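PDB 4FFK: superoxide dismutase from Acidilobus saccharovorans, which catalyses the dismutation of superoxide into molecular oxygen and hydrogen peroxide, probably by cycling an active-site iron between its ferric and ferrous states. Local coordinates for residues A[149-153]-A[219-223]. Residues are numbered along the deposited sequence; the frame is centred on the assembly and turned at random.
Sequences DPVTG and PKLIL
Lys-220 reaches from the C-terminal tail to the backbone carbonyls of Pro-150 and Val-151, joining residues 219-223 to the beta-hairpin loop between antiparallel strands 142-148 and 155-161 in the C-terminal alpha/beta domain of the iron/manganese superoxide dismutase fold. Lys-220 NZ donates a hydrogen bond to Pro-150 O at 2.8 Å, lying in the carbonyl plane on a lone pair, with a C=O...N angle of 137°. Val-151 O is also close to the ammonium nitrogen, 2.6 Å from Lys-220 NZ. The lysine chain runs extended through chi2 and chi3 and bends at its last torsion (chi4 -80°), which turns NZ toward the loop while Lys-220 CE passes 3.4 Å from Pro-150 O.

The same ammonium group faces the chain's own C-terminal carboxylate: a weak hydrogen bond from Lys-220 NZ to Leu-223 O and a long salt bridge from Lys-220 NZ to Leu-223 OXT at 3.7 Å. Carbonyl oxygens and carboxylate together would be expected to favour the charged form of the lysine.

Apolar contact is slight. Val-151 CG2, which stands beside its own backbone N and anti to the carbonyl carbon, approaches Leu-223 CB at 4.1 Å, and the two side chains cross at a slant.

Within the loop, Asp-149 O accepts from the backbone N of both Thr-152 and Gly-153, and the Asp-149 carboxylate closes an Asx turn. The loop and the tail both lie at a subunit interface: Tyr-86 and Tyr-19 of the second subunit hydrogen-bond to Asp-149 OD1 and OD2 respectively, and Arg-211 NE of that subunit hydrogen-bonds to Leu-221 O. In the Asx turn, Val-151 N meets Asp-149 OD1 at 2.9 Å, from 66° above the carboxylate plane.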
ATOM      1  N   ASP A 149     -11.690 -10.188  17.397  1.00 26.48           N
ATOM      2  CA  ASP A 149     -12.520 -10.316  16.210  1.00 27.92           C
ATOM      3  C   ASP A 149     -13.994 -10.515  16.622  1.00 29.16           C
ATOM      4  O   ASP A 149     -14.343 -11.593  17.043  1.00 29.85           O
ATOM      5  CB  ASP A 149     -12.101 -11.508  15.390  1.00 26.22           C
ATOM      6  CG  ASP A 149     -13.061 -11.785  14.262  1.00 23.43           C
ATOM      7  OD1 ASP A 149     -13.844 -10.836  13.901  1.00 26.06           O
ATOM      8  OD2 ASP A 149     -12.986 -12.895  13.718  1.00 26.82           O
ATOM      9  N   PRO A 150     -14.820  -9.472  16.527  1.00 31.94           N
ATOM     10  CA  PRO A 150     -16.243  -9.622  16.940  1.00 32.31           C
ATOM     11  C   PRO A 150     -16.988 -10.720  16.205  1.00 32.93           C
ATOM     12  O   PRO A 150     -18.013 -11.218  16.723  1.00 34.03           O
ATOM     13  CB  PRO A 150     -16.863  -8.264  16.618  1.00 32.56           C
ATOM     14  CG  PRO A 150     -15.698  -7.352  16.389  1.00 33.64           C
ATOM     15  CD  PRO A 150     -14.589  -8.181  15.873  1.00 30.73           C
ATOM     16  N   VAL A 151     -16.537 -11.096  15.016  1.00 32.38           N
ATOM     17  CA  VAL A 151     -17.252 -12.077  14.237  1.00 32.81           C
ATOM     18  C   VAL A 151     -17.143 -13.410  14.916  1.00 33.64           C
ATOM     19  O   VAL A 151     -18.094 -14.196  14.909  1.00 33.69           O
ATOM     20  CB  VAL A 151     -16.655 -12.225  12.817  1.00 32.75           C
ATOM     21  CG1 VAL A 151     -17.211 -13.445  12.125  1.00 31.75           C
ATOM     22  CG2 VAL A 151     -16.877 -10.922  11.985  1.00 30.29           C
ATOM     23  N   THR A 152     -15.974 -13.701  15.477  1.00 33.96           N
ATOM     24  CA  THR A 152     -15.718 -15.054  15.915  1.00 34.37           C
ATOM     25  C   THR A 152     -15.581 -15.131  17.410  1.00 34.59           C
ATOM     26  O   THR A 152     -15.734 -16.204  17.996  1.00 35.95           O
ATOM     27  CB  THR A 152     -14.481 -15.676  15.251  1.00 34.34           C
ATOM     28  OG1 THR A 152     -13.339 -14.856  15.509  1.00 32.74           O
ATOM     29  CG2 THR A 152     -14.680 -15.869  13.765  1.00 32.78           C
ATOM     30  N   GLY A 153     -15.268 -14.002  18.007  1.00 33.61           N
ATOM     31  CA  GLY A 153     -14.777 -13.962  19.365  1.00 33.74           C
ATOM     32  C   GLY A 153     -13.306 -14.342  19.516  1.00 33.42           C
ATOM     33  O   GLY A 153     -12.809 -14.321  20.629  1.00 33.61           O
ATOM     34  N   PRO A 219     -21.795  -4.758  20.532  1.00 48.16           N
ATOM     35  CA  PRO A 219     -22.747  -5.509  19.728  1.00 48.47           C
ATOM     36  C   PRO A 219     -22.070  -5.895  18.401  1.00 47.95           C
ATOM     37  O   PRO A 219     -21.260  -5.119  17.899  1.00 47.97           O
ATOM     38  CB  PRO A 219     -23.893  -4.505  19.522  1.00 48.53           C
ATOM     39  CG  PRO A 219     -23.244  -3.133  19.700  1.00 48.55           C
ATOM     40  CD  PRO A 219     -22.208  -3.358  20.756  1.00 48.66           C
ATOM     41  N   LYS A 220     -22.333  -7.096  17.897  1.00 48.10           N
ATOM     42  CA  LYS A 220     -21.871  -7.481  16.557  1.00 48.52           C
ATOM     43  C   LYS A 220     -22.435  -6.479  15.552  1.00 48.03           C
ATOM     44  O   LYS A 220     -23.655  -6.414  15.318  1.00 47.38           O
ATOM     45  CB  LYS A 220     -22.296  -8.904  16.192  1.00 49.08           C
ATOM     46  CG  LYS A 220     -21.279  -9.993  16.545  1.00 51.68           C
ATOM     47  CD  LYS A 220     -21.971 -11.351  16.430  1.00 56.87           C
ATOM     48  CE  LYS A 220     -21.113 -12.494  16.922  1.00 59.00           C
ATOM     49  NZ  LYS A 220     -20.135 -12.890  15.881  1.00 59.01           N
ATOM     50  N   LEU A 221     -21.538  -5.683  14.974  1.00 47.12           N
ATOM     51  CA  LEU A 221     -21.928  -4.585  14.105  1.00 46.75           C
ATOM     52  C   LEU A 221     -22.294  -5.055  12.711  1.00 46.39           C
ATOM     53  O   LEU A 221     -23.203  -4.522  12.075  1.00 45.75           O
ATOM     54  CB  LEU A 221     -20.809  -3.557  14.032  1.00 46.43           C
ATOM     55  CG  LEU A 221     -20.917  -2.623  15.228  1.00 48.30           C
ATOM     56  CD1 LEU A 221     -19.548  -2.103  15.683  1.00 48.71           C
ATOM     57  CD2 LEU A 221     -21.852  -1.501  14.845  1.00 47.96           C
ATOM     58  N   ILE A 222     -21.599  -6.084  12.255  1.00 45.85           N
ATOM     59  CA  ILE A 222     -21.760  -6.534  10.904  1.00 46.15           C
ATOM     60  C   ILE A 222     -22.200  -7.966  10.869  1.00 45.75           C
ATOM     61  O   ILE A 222     -23.158  -8.289  10.192  1.00 46.60           O
ATOM     62  CB  ILE A 222     -20.456  -6.343  10.070  1.00 46.39           C
ATOM     63  CG1 ILE A 222     -20.059  -4.846  10.027  1.00 46.48           C
ATOM     64  CG2 ILE A 222     -20.647  -6.929   8.690  1.00 45.15           C
ATOM     65  CD1 ILE A 222     -18.658  -4.555   9.412  1.00 46.91           C
ATOM     66  N   LEU A 223     -21.520  -8.831  11.603  1.00 45.74           N
ATOM     67  CA  LEU A 223     -21.638 -10.252  11.353  1.00 46.15           C
ATOM     68  C   LEU A 223     -21.339 -10.991  12.615  1.00 47.37           C
ATOM     69  O   LEU A 223     -20.429 -10.565  13.355  1.00 47.12           O
ATOM     70  CB  LEU A 223     -20.625 -10.712  10.293  1.00 45.81           C
ATOM     71  CG  LEU A 223     -20.757 -12.161   9.877  1.00 45.92           C
ATOM     72  CD1 LEU A 223     -22.211 -12.519   9.522  1.00 43.12           C
ATOM     73  CD2 LEU A 223     -19.830 -12.399   8.719  1.00 44.38           C
ATOM     74  OXT LEU A 223     -21.981 -12.017  12.850  1.00 47.16           O
TER